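Local coordinates for periplasmic binding protein (Veillonella parvula, PDB 4LJS) that probably binds a small ligand in the cleft between two lobes and delivers it to a membrane importer, as periplasmic binding proteins do, at residues A[50-54]-A[112-117]; A[43-49]-A[66-71]; A[177-182]-A[299-304]; A[40-44]-A[163-167]. All blocks are in the same frame, centred on the assembly; numbering follows the deposited sequence.

Contact 1: A[50-54]-A[112-117]; sequences MWQNS and VGWKST
The indoles of Trp-51 and Trp-114 meet edge-to-face: Trp-51 points CD1 at one face of the Trp-114 ring, 3.6 Å from Trp-114 CD2, with the two planes turned 51° apart. Met-50 CG lies over one face of the Trp-51 ring, and water 1 sits in plane at its edge, accepting from Trp-51 NE1 at 3.1 Å and also bonded to Ser-116 OG and Thr-117 OG1. At the edge of the Trp-114 ring, Asn-53 OD1 takes the indole N-H: Trp-114 NE1 to Asn-53 OD1 is 3.1 Å, with 164° at the hydrogen, the amide being turned steeply against the ring and the donor tilted from the carbonyl plane of Asn-53. Asn-53 reaches this edge because its CG stands between the backbone N and the carbonyl carbon (chi1 64°). Thr-117 OG1 in turn holds the backbone of Trp-114, accepting from Trp-114 N at 2.9 Å. A leucine in place of Trp-114 would probably leave Asn-53 OD1 without its donor and the Trp-51 edge without a flat face to rest on. Next to the rings, on the backbone, Met-50 N donates to Val-112 O at 2.8 Å, joining neighbouring parallel strands, while water 2 bridges Ser-54 OG and Gly-113 O. A glycerol, probably from the crystallisation liquor, lies about 3 Å from the Trp-114 side chain at its nearest atoms. The pair sits where strands 47-50 and 110-113 run out at their C-terminal ends, the rim of a parallel alpha/beta sheet that in periplasmic binding proteins commonly faces the ligand cleft.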
loop_
_atom_site.group_PDB
_atom_site.type_symbol
_atom_site.label_atom_id
_atom_site.label_comp_id
_atom_site.label_asym_id
_atom_site.label_seq_id
_atom_site.Cartn_x
_atom_site.Cartn_y
_atom_site.Cartn_z
HETATM N N MSE A 50 10.454 0.497 7.374
HETATM C CA MSE A 50 10.818 -0.177 6.131
HETATM C C MSE A 50 9.646 -0.194 5.155
HETATM O O MSE A 50 8.538 -0.581 5.516
HETATM C CB MSE A 50 11.297 -1.608 6.419
HETATM C CG MSE A 50 12.156 -2.231 5.326
HETATM SE SE MSE A 50 14.033 -1.658 5.343
HETATM C CE MSE A 50 14.024 -1.027 7.140
ATOM N N TRP A 51 9.917 0.248 3.927
ATOM C CA TRP A 51 8.964 0.249 2.812
ATOM C C TRP A 51 7.909 1.350 2.889
ATOM O O TRP A 51 7.612 1.874 3.968
ATOM C CB TRP A 51 8.340 -1.139 2.576
ATOM C CG TRP A 51 9.351 -2.238 2.711
ATOM C CD1 TRP A 51 9.298 -3.304 3.571
ATOM C CD2 TRP A 51 10.595 -2.355 2.005
ATOM N NE1 TRP A 51 10.414 -4.089 3.419
ATOM C CE2 TRP A 51 11.228 -3.529 2.467
ATOM C CE3 TRP A 51 11.230 -1.590 1.017
ATOM C CZ2 TRP A 51 12.472 -3.949 1.986
ATOM C CZ3 TRP A 51 12.459 -2.011 0.539
ATOM C CH2 TRP A 51 13.067 -3.180 1.024
ATOM N N GLN A 52 7.366 1.682 1.716
ATOM C CA GLN A 52 6.488 2.837 1.512
ATOM C C GLN A 52 5.329 2.985 2.502
ATOM O O GLN A 52 5.123 4.072 3.048
ATOM C CB GLN A 52 5.943 2.837 0.077
ATOM C CG GLN A 52 5.316 4.155 -0.319
ATOM C CD GLN A 52 5.806 4.650 -1.662
ATOM O OE1 GLN A 52 6.340 3.884 -2.464
ATOM N NE2 GLN A 52 5.631 5.942 -1.912
ATOM N N ASN A 53 4.566 1.916 2.722
ATOM C CA ASN A 53 3.444 1.980 3.669
ATOM C C ASN A 53 3.864 2.389 5.073
ATOM O O ASN A 53 3.173 3.172 5.713
ATOM C CB ASN A 53 2.640 0.674 3.717
ATOM C CG ASN A 53 3.454 -0.516 4.237
ATOM O OD1 ASN A 53 4.672 -0.568 4.086
ATOM N ND2 ASN A 53 2.768 -1.484 4.831
ATOM N N SER A 54 4.999 1.874 5.543
ATOM C CA SER A 54 5.497 2.235 6.869
ATOM C C SER A 54 5.815 3.728 6.917
ATOM O O SER A 54 5.393 4.437 7.829
ATOM C CB SER A 54 6.754 1.434 7.219
ATOM O OG SER A 54 6.587 0.055 6.933
ATOM N N VAL A 112 9.029 -0.688 12.133
ATOM C CA VAL A 112 7.811 -1.001 11.395
ATOM C C VAL A 112 8.183 -1.573 10.032
ATOM O O VAL A 112 8.936 -0.962 9.268
ATOM C CB VAL A 112 6.936 0.248 11.206
ATOM C CG1 VAL A 112 5.640 -0.113 10.474
ATOM C CG2 VAL A 112 6.646 0.914 12.553
ATOM N N GLY A 113 7.675 -2.756 9.725
ATOM C CA GLY A 113 7.999 -3.362 8.448
ATOM C C GLY A 113 7.077 -4.484 8.028
ATOM O O GLY A 113 5.900 -4.524 8.396
ATOM N N TRP A 114 7.635 -5.400 7.248
ATOM C CA TRP A 114 6.903 -6.529 6.716
ATOM C C TRP A 114 7.342 -7.817 7.405
ATOM O O TRP A 114 8.313 -7.825 8.172
ATOM C CB TRP A 114 7.131 -6.636 5.205
ATOM C CG TRP A 114 6.539 -5.506 4.426
ATOM C CD1 TRP A 114 5.976 -4.371 4.932
ATOM C CD2 TRP A 114 6.438 -5.400 2.993
ATOM N NE1 TRP A 114 5.536 -3.566 3.911
ATOM C CE2 TRP A 114 5.804 -4.173 2.711
ATOM C CE3 TRP A 114 6.813 -6.229 1.927
ATOM C CZ2 TRP A 114 5.544 -3.747 1.404
ATOM C CZ3 TRP A 114 6.559 -5.804 0.632
ATOM C CH2 TRP A 114 5.928 -4.572 0.383
ATOM N N LYS A 115 6.621 -8.900 7.128
ATOM C CA LYS A 115 6.950 -10.216 7.678
ATOM C C LYS A 115 8.420 -10.580 7.451
ATOM O O LYS A 115 9.098 -11.047 8.366
ATOM C CB LYS A 115 6.036 -11.287 7.068
ATOM C CG LYS A 115 6.493 -12.741 7.268
ATOM C CD LYS A 115 5.566 -13.693 6.511
ATOM C CE LYS A 115 6.329 -14.611 5.567
ATOM N NZ LYS A 115 5.428 -15.221 4.536
ATOM N N SER A 116 8.910 -10.342 6.238
ATOM C CA SER A 116 10.285 -10.690 5.876
ATOM C C SER A 116 11.340 -9.784 6.515
ATOM O O SER A 116 12.520 -10.117 6.522
ATOM C CB SER A 116 10.457 -10.658 4.355
ATOM O OG SER A 116 10.317 -9.325 3.877
ATOM N N THR A 117 10.924 -8.636 7.035
ATOM C CA THR A 117 11.878 -7.693 7.614
ATOM C C THR A 117 12.493 -8.214 8.916
ATOM O O THR A 117 13.641 -7.906 9.241
ATOM C CB THR A 117 11.222 -6.326 7.912
ATOM O OG1 THR A 117 10.479 -5.880 6.773
ATOM C CG2 THR A 117 12.275 -5.284 8.267
HETATM O O HOH W 1 11.482 -6.837 4.432
HETATM O O HOH W 2 4.846 -1.891 7.360
#

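Contact 2: A[43-49]-A[66-71]; sequences VPERVVA and RIVAGM
Arg-66 reaches along the 43-45 backbone, extended from CG to NE. Its CB lies near the carbonyls of Pro-44 and Glu-45, and CD comes within 3.2 Å of Pro-44 O. Further out, Val-43 CG1 sits over one face of the guanidinium, 3.6 Å from Arg-66 CZ, the two side chains crossing at about a right angle. At the tip Arg-66 NH1 donates to Pro-44 O at 2.9 Å, a bond that comes in from above the carbonyl plane, and NH1 also gives to water 3, which lies beside Val-43 O and Glu-45 OE2, an oxygen that His-17 ND1 bonds as well. The other two nitrogens have partners beyond the segments: NE forms a salt bridge with Glu-63 and NH2 donates to Val-16 O. A leucine here would probably leave Pro-44 O without this donor and Glu-63 with one charged partner fewer. Beyond Arg-66 the segments become the two strands of a beta-alpha-beta crossover, 47-50 and 67-71 joined through helix 52-60, parallel with 2° between their axes. Val-47 N donates to Arg-66 O, and a beta bulge follows: Val-47 O accepts from both Val-68 N (2.8 Å) and Ala-69 N (3.2 Å), each in the carbonyl plane, so the register slips by one residue. Regular pairing resumes with Ala-49 N to Ala-69 O at 2.7 Å and Met-71 N to Ala-49 O. Val-68, at the corner, lays CG2 over the centre of the Arg-46 guanidinium, 3.8 Å from Arg-46 CZ; that arginine spends its polar end on Glu-9 and Met-106 O. Val-48 CG1 touches the selenomethionine methyl Met-71 CE at 3.7 Å.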
loop_
_atom_site.group_PDB
_atom_site.type_symbol
_atom_site.label_atom_id
_atom_site.label_comp_id
_atom_site.label_asym_id
_atom_site.label_seq_id
_atom_site.Cartn_x
_atom_site.Cartn_y
_atom_site.Cartn_z
ATOM N N VAL A 43 4.733 7.237 23.190
ATOM C CA VAL A 43 4.878 7.355 21.743
ATOM C C VAL A 43 6.350 7.143 21.386
ATOM O O VAL A 43 7.222 7.771 21.975
ATOM C CB VAL A 43 4.399 8.742 21.247
ATOM C CG1 VAL A 43 4.603 8.884 19.752
ATOM C CG2 VAL A 43 2.933 8.962 21.612
ATOM N N PRO A 44 6.631 6.235 20.444
ATOM C CA PRO A 44 8.015 5.976 20.022
ATOM C C PRO A 44 8.719 7.268 19.622
ATOM O O PRO A 44 8.083 8.165 19.068
ATOM C CB PRO A 44 7.847 5.076 18.788
ATOM C CG PRO A 44 6.536 4.402 18.986
ATOM C CD PRO A 44 5.658 5.399 19.721
ATOM N N GLU A 45 10.011 7.370 19.907
ATOM C CA GLU A 45 10.751 8.578 19.567
ATOM C C GLU A 45 11.705 8.369 18.402
ATOM O O GLU A 45 12.105 9.323 17.743
ATOM C CB GLU A 45 11.498 9.117 20.793
ATOM C CG GLU A 45 10.605 9.982 21.666
ATOM C CD GLU A 45 11.170 10.232 23.050
ATOM O OE1 GLU A 45 12.409 10.331 23.191
ATOM O OE2 GLU A 45 10.363 10.330 24.000
ATOM N N ARG A 46 12.062 7.117 18.149
ATOM C CA ARG A 46 13.074 6.792 17.153
ATOM C C ARG A 46 12.628 5.587 16.338
ATOM O O ARG A 46 12.847 4.439 16.728
ATOM C CB ARG A 46 14.415 6.504 17.835
ATOM C CG ARG A 46 15.011 7.706 18.556
ATOM C CD ARG A 46 16.374 7.387 19.157
ATOM N NE ARG A 46 17.336 7.022 18.123
ATOM C CZ ARG A 46 18.012 7.896 17.380
ATOM N NH1 ARG A 46 18.860 7.462 16.459
ATOM N NH2 ARG A 46 17.837 9.201 17.551
ATOM N N VAL A 47 12.006 5.856 15.200
ATOM C CA VAL A 47 11.382 4.807 14.409
ATOM C C VAL A 47 12.238 4.439 13.199
ATOM O O VAL A 47 12.744 5.310 12.490
ATOM C CB VAL A 47 9.987 5.253 13.937
ATOM C CG1 VAL A 47 9.293 4.140 13.141
ATOM C CG2 VAL A 47 9.150 5.689 15.130
ATOM N N VAL A 48 12.429 3.142 13.000
ATOM C CA VAL A 48 12.992 2.630 11.763
ATOM C C VAL A 48 11.820 2.072 10.964
ATOM O O VAL A 48 11.085 1.194 11.433
ATOM C CB VAL A 48 14.070 1.562 12.020
ATOM C CG1 VAL A 48 14.471 0.868 10.724
ATOM C CG2 VAL A 48 15.300 2.198 12.691
ATOM N N ALA A 49 11.613 2.631 9.779
ATOM C CA ALA A 49 10.437 2.309 8.979
ATOM C C ALA A 49 10.863 1.735 7.632
ATOM O O ALA A 49 11.562 2.393 6.850
ATOM C CB ALA A 49 9.567 3.549 8.795
ATOM N N ARG A 66 9.480 11.716 13.903
ATOM C CA ARG A 66 9.919 10.624 14.770
ATOM C C ARG A 66 10.663 9.529 14.001
ATOM O O ARG A 66 11.287 8.653 14.599
ATOM C CB ARG A 66 8.741 10.057 15.574
ATOM C CG ARG A 66 8.127 11.098 16.505
ATOM C CD ARG A 66 6.958 10.578 17.315
ATOM N NE ARG A 66 6.461 11.613 18.223
ATOM C CZ ARG A 66 6.795 11.706 19.507
ATOM N NH1 ARG A 66 7.606 10.808 20.051
ATOM N NH2 ARG A 66 6.303 12.685 20.255
ATOM N N ILE A 67 10.615 9.600 12.674
ATOM C CA ILE A 67 11.299 8.624 11.836
ATOM C C ILE A 67 12.802 8.912 11.720
ATOM O O ILE A 67 13.210 9.967 11.227
ATOM C CB ILE A 67 10.707 8.588 10.420
ATOM C CG1 ILE A 67 9.214 8.258 10.459
ATOM C CG2 ILE A 67 11.475 7.591 9.560
ATOM C CD1 ILE A 67 8.545 8.297 9.090
ATOM N N VAL A 68 13.621 7.968 12.170
ATOM C CA VAL A 68 15.066 8.077 12.017
ATOM C C VAL A 68 15.495 7.503 10.673
ATOM O O VAL A 68 16.306 8.098 9.959
ATOM C CB VAL A 68 15.821 7.375 13.162
ATOM C CG1 VAL A 68 17.327 7.347 12.875
ATOM C CG2 VAL A 68 15.548 8.088 14.477
ATOM N N ALA A 69 14.931 6.350 10.325
ATOM C CA ALA A 69 15.208 5.737 9.034
ATOM C C ALA A 69 13.916 5.382 8.305
ATOM O O ALA A 69 13.004 4.774 8.880
ATOM C CB ALA A 69 16.093 4.511 9.199
ATOM N N GLY A 70 13.836 5.790 7.043
ATOM C CA GLY A 70 12.691 5.493 6.199
ATOM C C GLY A 70 13.248 4.974 4.897
ATOM O O GLY A 70 13.556 5.748 3.984
HETATM N N MSE A 71 13.401 3.657 4.814
HETATM C CA MSE A 71 14.167 3.069 3.722
HETATM C C MSE A 71 13.278 2.292 2.761
HETATM O O MSE A 71 12.301 1.678 3.176
HETATM C CB MSE A 71 15.272 2.169 4.285
HETATM C CG MSE A 71 16.224 2.908 5.224
HETATM SE SE MSE A 71 17.545 1.764 6.114
HETATM C CE MSE A 71 16.493 1.325 7.682
HETATM O O HOH W 3 7.315 10.261 23.237
#

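Contact 3: A[177-182]-A[299-304]; sequences EMQQSV and LLDSID. Unlike the reference sequence in segment 299-304: Ser-302 (reference Gly).
Met-178, a selenomethionine, reaches across from helix 168-188 to lie against Leu-299, Leu-300 and Ile-303 of helix 299-310. The two helices pack side by side, their short segments only 12° from parallel and 10.4 Å apart at closest approach of the axes. The long helix 168-188 leads from the parallel sheet of one lobe to the mixed sheet of the other, consistent with the helix-linked periplasmic binding proteins such as BtuF; here the C-terminal helix packs beside it. Met-178 and Ile-303 cross at about a right angle, with Met-178 CB 3.6 Å from Ile-303 CD1. Beyond CG the Met-178 chain bends at its third torsion (-63°), and SE slips in beside the start of the other helix, 4.0 Å from Leu-299 CB and near the backbone N of Leu-300. Leu-300 divides its branches: CD1 leans on Met-178 CG at 4.0 Å, meeting it at a slant, while CD2 goes to Glu-177. In that glutamate, CG set opposite its own backbone N (chi1 167°) carries the extended chain across Leu-300 at about a right angle, which leaves Glu-177 OE2 3.9 Å from Leu-300 CD2. This joint is apolar packing throughout its middle, with Tyr-155 and Ile-158 of helix 151-164 also touching Met-178. Toward the C-terminal ends of the segments, Val-182 CG2 approaches Ile-303 CD1 at 4.2 Å. A phosphate, probably from the crystallisation liquor, lies about 6 Å from the Ser-181 side chain at the nearest atoms, and Ser-181 OG itself rests 3.9 Å from Ile-303 CG2.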
loop_
_atom_site.group_PDB
_atom_site.type_symbol
_atom_site.label_atom_id
_atom_site.label_comp_id
_atom_site.label_asym_id
_atom_site.label_seq_id
_atom_site.Cartn_x
_atom_site.Cartn_y
_atom_site.Cartn_z
ATOM N N GLU A 177 -12.493 8.918 5.364
ATOM C CA GLU A 177 -12.457 9.515 4.032
ATOM C C GLU A 177 -12.522 8.418 2.973
ATOM O O GLU A 177 -13.292 8.497 2.013
ATOM C CB GLU A 177 -11.175 10.337 3.868
ATOM C CG GLU A 177 -10.847 10.763 2.445
ATOM C CD GLU A 177 -9.619 11.667 2.372
ATOM O OE1 GLU A 177 -8.814 11.669 3.333
ATOM O OE2 GLU A 177 -9.467 12.381 1.355
HETATM N N MSE A 178 -11.710 7.386 3.169
HETATM C CA MSE A 178 -11.652 6.261 2.248
HETATM C C MSE A 178 -12.952 5.456 2.246
HETATM O O MSE A 178 -13.496 5.124 1.185
HETATM C CB MSE A 178 -10.458 5.372 2.598
HETATM C CG MSE A 178 -9.119 6.047 2.314
HETATM SE SE MSE A 178 -7.536 4.936 2.648
HETATM C CE MSE A 178 -7.723 4.651 4.541
ATOM N N GLN A 179 -13.458 5.154 3.436
ATOM C CA GLN A 179 -14.684 4.375 3.554
ATOM C C GLN A 179 -15.894 5.103 2.968
ATOM O O GLN A 179 -16.730 4.495 2.299
ATOM C CB GLN A 179 -14.954 4.024 5.014
ATOM C CG GLN A 179 -13.914 3.108 5.645
ATOM C CD GLN A 179 -14.282 2.746 7.075
ATOM O OE1 GLN A 179 -14.927 3.529 7.775
ATOM N NE2 GLN A 179 -13.889 1.554 7.511
ATOM N N GLN A 180 -15.993 6.401 3.229
ATOM C CA GLN A 180 -17.102 7.193 2.709
ATOM C C GLN A 180 -17.054 7.277 1.186
ATOM O O GLN A 180 -18.090 7.323 0.519
ATOM C CB GLN A 180 -17.088 8.599 3.309
ATOM C CG GLN A 180 -17.520 8.642 4.761
ATOM C CD GLN A 180 -17.516 10.043 5.341
ATOM O OE1 GLN A 180 -17.081 11.000 4.697
ATOM N NE2 GLN A 180 -18.002 10.169 6.567
ATOM N N SER A 181 -15.838 7.304 0.651
ATOM C CA SER A 181 -15.630 7.392 -0.781
ATOM C C SER A 181 -16.114 6.123 -1.490
ATOM O O SER A 181 -16.843 6.197 -2.486
ATOM C CB SER A 181 -14.150 7.643 -1.068
ATOM O OG SER A 181 -13.925 7.743 -2.454
ATOM N N VAL A 182 -15.701 4.967 -0.975
ATOM C CA VAL A 182 -16.149 3.682 -1.498
ATOM C C VAL A 182 -17.681 3.579 -1.453
ATOM O O VAL A 182 -18.313 3.209 -2.441
ATOM C CB VAL A 182 -15.535 2.496 -0.709
ATOM C CG1 VAL A 182 -16.226 1.191 -1.071
ATOM C CG2 VAL A 182 -14.005 2.388 -0.955
ATOM N N LEU A 299 -3.543 3.586 -0.069
ATOM C CA LEU A 299 -4.790 2.969 -0.510
ATOM C C LEU A 299 -5.760 4.022 -1.086
ATOM O O LEU A 299 -6.584 3.716 -1.947
ATOM C CB LEU A 299 -5.450 2.220 0.652
ATOM C CG LEU A 299 -6.796 1.547 0.365
ATOM C CD1 LEU A 299 -6.712 0.648 -0.870
ATOM C CD2 LEU A 299 -7.264 0.759 1.561
ATOM N N LEU A 300 -5.652 5.260 -0.609
ATOM C CA LEU A 300 -6.469 6.351 -1.134
ATOM C C LEU A 300 -6.262 6.560 -2.637
ATOM O O LEU A 300 -7.221 6.817 -3.368
ATOM C CB LEU A 300 -6.190 7.652 -0.375
ATOM C CG LEU A 300 -7.018 8.865 -0.817
ATOM C CD1 LEU A 300 -8.525 8.569 -0.733
ATOM C CD2 LEU A 300 -6.655 10.116 -0.013
ATOM N N ASP A 301 -5.015 6.446 -3.089
ATOM C CA ASP A 301 -4.689 6.609 -4.509
ATOM C C ASP A 301 -5.377 5.540 -5.368
ATOM O O ASP A 301 -5.912 5.837 -6.441
ATOM C CB ASP A 301 -3.170 6.553 -4.736
ATOM C CG ASP A 301 -2.435 7.738 -4.131
ATOM O OD1 ASP A 301 -2.164 7.720 -2.913
ATOM O OD2 ASP A 301 -2.112 8.683 -4.877
ATOM N N SER A 302 -5.348 4.294 -4.903
ATOM C CA SER A 302 -5.961 3.210 -5.663
ATOM C C SER A 302 -7.486 3.275 -5.660
ATOM O O SER A 302 -8.111 3.008 -6.688
ATOM C CB SER A 302 -5.478 1.841 -5.195
ATOM O OG SER A 302 -5.579 1.678 -3.795
ATOM N N ILE A 303 -8.076 3.633 -4.520
ATOM C CA ILE A 303 -9.520 3.864 -4.452
ATOM C C ILE A 303 -9.955 4.867 -5.520
ATOM O O ILE A 303 -10.908 4.630 -6.260
ATOM C CB ILE A 303 -9.960 4.394 -3.071
ATOM C CG1 ILE A 303 -9.906 3.286 -2.020
ATOM C CG2 ILE A 303 -11.381 4.933 -3.136
ATOM C CD1 ILE A 303 -10.066 3.806 -0.602
ATOM N N ASP A 304 -9.238 5.982 -5.605
ATOM C CA ASP A 304 -9.531 7.019 -6.593
ATOM C C ASP A 304 -9.377 6.551 -8.037
ATOM O O ASP A 304 -10.247 6.802 -8.875
ATOM C CB ASP A 304 -8.667 8.259 -6.350
ATOM C CG ASP A 304 -9.119 9.052 -5.131
ATOM O OD1 ASP A 304 -10.219 8.770 -4.608
ATOM O OD2 ASP A 304 -8.379 9.958 -4.696
#

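Contact 4: A[40-44]-A[163-167]; sequences YTAVP and RIFNR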
loop_
_atom_site.group_PDB
_atom_site.type_symbol
_atom_site.label_atom_id
_atom_site.label_comp_id
_atom_site.label_asym_id
_atom_site.label_seq_id
_atom_site.Cartn_x
_atom_site.Cartn_y
_atom_site.Cartn_z
ATOM N N TYR A 40 2.755 -0.469 24.527
ATOM C CA TYR A 40 3.412 0.821 24.381
ATOM C C TYR A 40 3.007 1.755 25.517
ATOM O O TYR A 40 1.823 2.050 25.681
ATOM C CB TYR A 40 3.021 1.445 23.045
ATOM C CG TYR A 40 3.428 0.632 21.842
ATOM C CD1 TYR A 40 2.667 -0.457 21.418
ATOM C CD2 TYR A 40 4.568 0.961 21.114
ATOM C CE1 TYR A 40 3.041 -1.201 20.305
ATOM C CE2 TYR A 40 4.947 0.227 20.005
ATOM C CZ TYR A 40 4.188 -0.853 19.609
ATOM O OH TYR A 40 4.574 -1.582 18.507
ATOM N N THR A 41 3.981 2.216 26.300
ATOM C CA THR A 41 3.701 3.146 27.395
ATOM C C THR A 41 3.996 4.601 27.015
ATOM O O THR A 41 3.701 5.524 27.775
ATOM C CB THR A 41 4.497 2.792 28.669
ATOM O OG1 THR A 41 5.896 2.720 28.356
ATOM C CG2 THR A 41 4.029 1.460 29.240
ATOM N N ALA A 42 4.582 4.796 25.839
ATOM C CA ALA A 42 4.890 6.131 25.344
ATOM C C ALA A 42 4.989 6.099 23.824
ATOM O O ALA A 42 5.280 5.057 23.232
ATOM C CB ALA A 42 6.193 6.644 25.961
ATOM N N VAL A 43 4.733 7.237 23.190
ATOM C CA VAL A 43 4.878 7.355 21.743
ATOM C C VAL A 43 6.350 7.143 21.386
ATOM O O VAL A 43 7.222 7.771 21.975
ATOM C CB VAL A 43 4.399 8.742 21.247
ATOM C CG1 VAL A 43 4.603 8.884 19.752
ATOM C CG2 VAL A 43 2.933 8.962 21.612
ATOM N N PRO A 44 6.631 6.235 20.444
ATOM C CA PRO A 44 8.015 5.976 20.022
ATOM C C PRO A 44 8.719 7.268 19.622
ATOM O O PRO A 44 8.083 8.165 19.068
ATOM C CB PRO A 44 7.847 5.076 18.788
ATOM C CG PRO A 44 6.536 4.402 18.986
ATOM C CD PRO A 44 5.658 5.399 19.721
ATOM N N ARG A 163 -2.923 4.383 17.056
ATOM C CA ARG A 163 -2.870 4.143 18.498
ATOM C C ARG A 163 -1.439 4.251 19.041
ATOM O O ARG A 163 -1.210 4.822 20.108
ATOM C CB ARG A 163 -3.457 2.776 18.861
ATOM C CG ARG A 163 -4.933 2.609 18.565
ATOM C CD ARG A 163 -5.426 1.241 19.036
ATOM N NE ARG A 163 -5.378 1.119 20.493
ATOM C CZ ARG A 163 -5.295 -0.035 21.150
ATOM N NH1 ARG A 163 -5.237 -1.181 20.480
ATOM N NH2 ARG A 163 -5.262 -0.046 22.478
ATOM N N ILE A 164 -0.484 3.694 18.308
ATOM C CA ILE A 164 0.913 3.729 18.726
ATOM C C ILE A 164 1.426 5.170 18.851
ATOM O O ILE A 164 2.131 5.499 19.803
ATOM C CB ILE A 164 1.807 2.895 17.773
ATOM C CG1 ILE A 164 1.479 1.404 17.905
ATOM C CG2 ILE A 164 3.291 3.132 18.056
ATOM C CD1 ILE A 164 2.276 0.507 16.960
ATOM N N PHE A 165 1.035 6.036 17.920
ATOM C CA PHE A 165 1.539 7.409 17.895
ATOM C C PHE A 165 0.630 8.447 18.519
ATOM O O PHE A 165 0.839 9.646 18.326
ATOM C CB PHE A 165 1.882 7.818 16.465
ATOM C CG PHE A 165 3.096 7.131 15.937
ATOM C CD1 PHE A 165 4.347 7.641 16.187
ATOM C CD2 PHE A 165 2.986 5.945 15.236
ATOM C CE1 PHE A 165 5.475 6.999 15.720
ATOM C CE2 PHE A 165 4.105 5.300 14.767
ATOM C CZ PHE A 165 5.353 5.823 15.013
ATOM N N ASN A 166 -0.363 7.983 19.274
ATOM C CA ASN A 166 -1.415 8.848 19.807
ATOM C C ASN A 166 -2.019 9.784 18.751
ATOM O O ASN A 166 -2.201 10.980 18.993
ATOM C CB ASN A 166 -0.913 9.656 21.009
ATOM C CG ASN A 166 -2.053 10.225 21.832
ATOM O OD1 ASN A 166 -3.094 9.588 21.983
ATOM N ND2 ASN A 166 -1.871 11.434 22.349
ATOM N N ARG A 167 -2.306 9.236 17.574
ATOM C CA ARG A 167 -2.903 10.010 16.490
ATOM C C ARG A 167 -4.191 9.329 16.056
ATOM O O ARG A 167 -4.401 9.051 14.877
ATOM C CB ARG A 167 -1.937 10.134 15.302
ATOM C CG ARG A 167 -0.698 10.986 15.580
ATOM C CD ARG A 167 -1.036 12.463 15.740
ATOM N NE ARG A 167 0.171 13.273 15.868
ATOM C CZ ARG A 167 0.223 14.579 15.623
ATOM N NH1 ARG A 167 -0.871 15.219 15.233
ATOM N NH2 ARG A 167 1.367 15.243 15.762
#
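The carbonyl oxygen Ile-164 O, near the end of helix 151-164, is touched by two carbons of the facing loop, Pro-44 CD at 3.5 Å and Val-43 CA at 3.8 Å. The rest is apolar. Ile-164 lies over one face of the Tyr-40 ring in a CH-pi contact: Ile-164 CG1 stands 4.0 Å from the ring centroid, 15° off the normal, and Ile-164 CD1 runs on toward the phenol end, 3.5 Å from Tyr-40 CZ. Ile-164 CG2, also over the tyrosine face, meets Pro-44 CG at 3.6 Å, so the isoleucine packs on both rings. Val-43 splits its branches: CG1 approaches Phe-165 CD1 at 3.8 Å, with the side chains crossing at about a right angle, and CG2 meets Asn-166 CB. Asn-166, with positive phi, is the C-prime residue of a Schellman motif that closes the helix and turns the chain toward helix 168-188. Leu-110 of strand 110-113 touches Tyr-40, Pro-44, Ile-164 and Phe-165 alike, while Leu-20 and Ile-26 of strand 19-29 pack on Tyr-40, placing the contact between the two-stranded hairpin, the parallel sheet and the helix end.

Overall arrangement
Contacts 1, 2 and 4 belong to the first lobe; contact 3 lies across the chain's centre from contact 1, about 22 Å away between centres and about 8 Å at the nearest atoms. Contacts 1 and 2 share strand 47-50 and touch directly: Val-112 N probably donates to Val-48 O at 2.9 Å and Trp-51 N to Met-71 O at 2.9 Å. Contact 4 shares Val-43 and Pro-44 with contact 2, and Phe-165 CZ packs on Val-47 CG2 at 3.8 Å. Helix 151-164, ending in contact 4, is followed, after a tight turn, by helix 168-188 of contact 3. The glycerol lies by contact 1, on the rim that would probably face the ligand cleft.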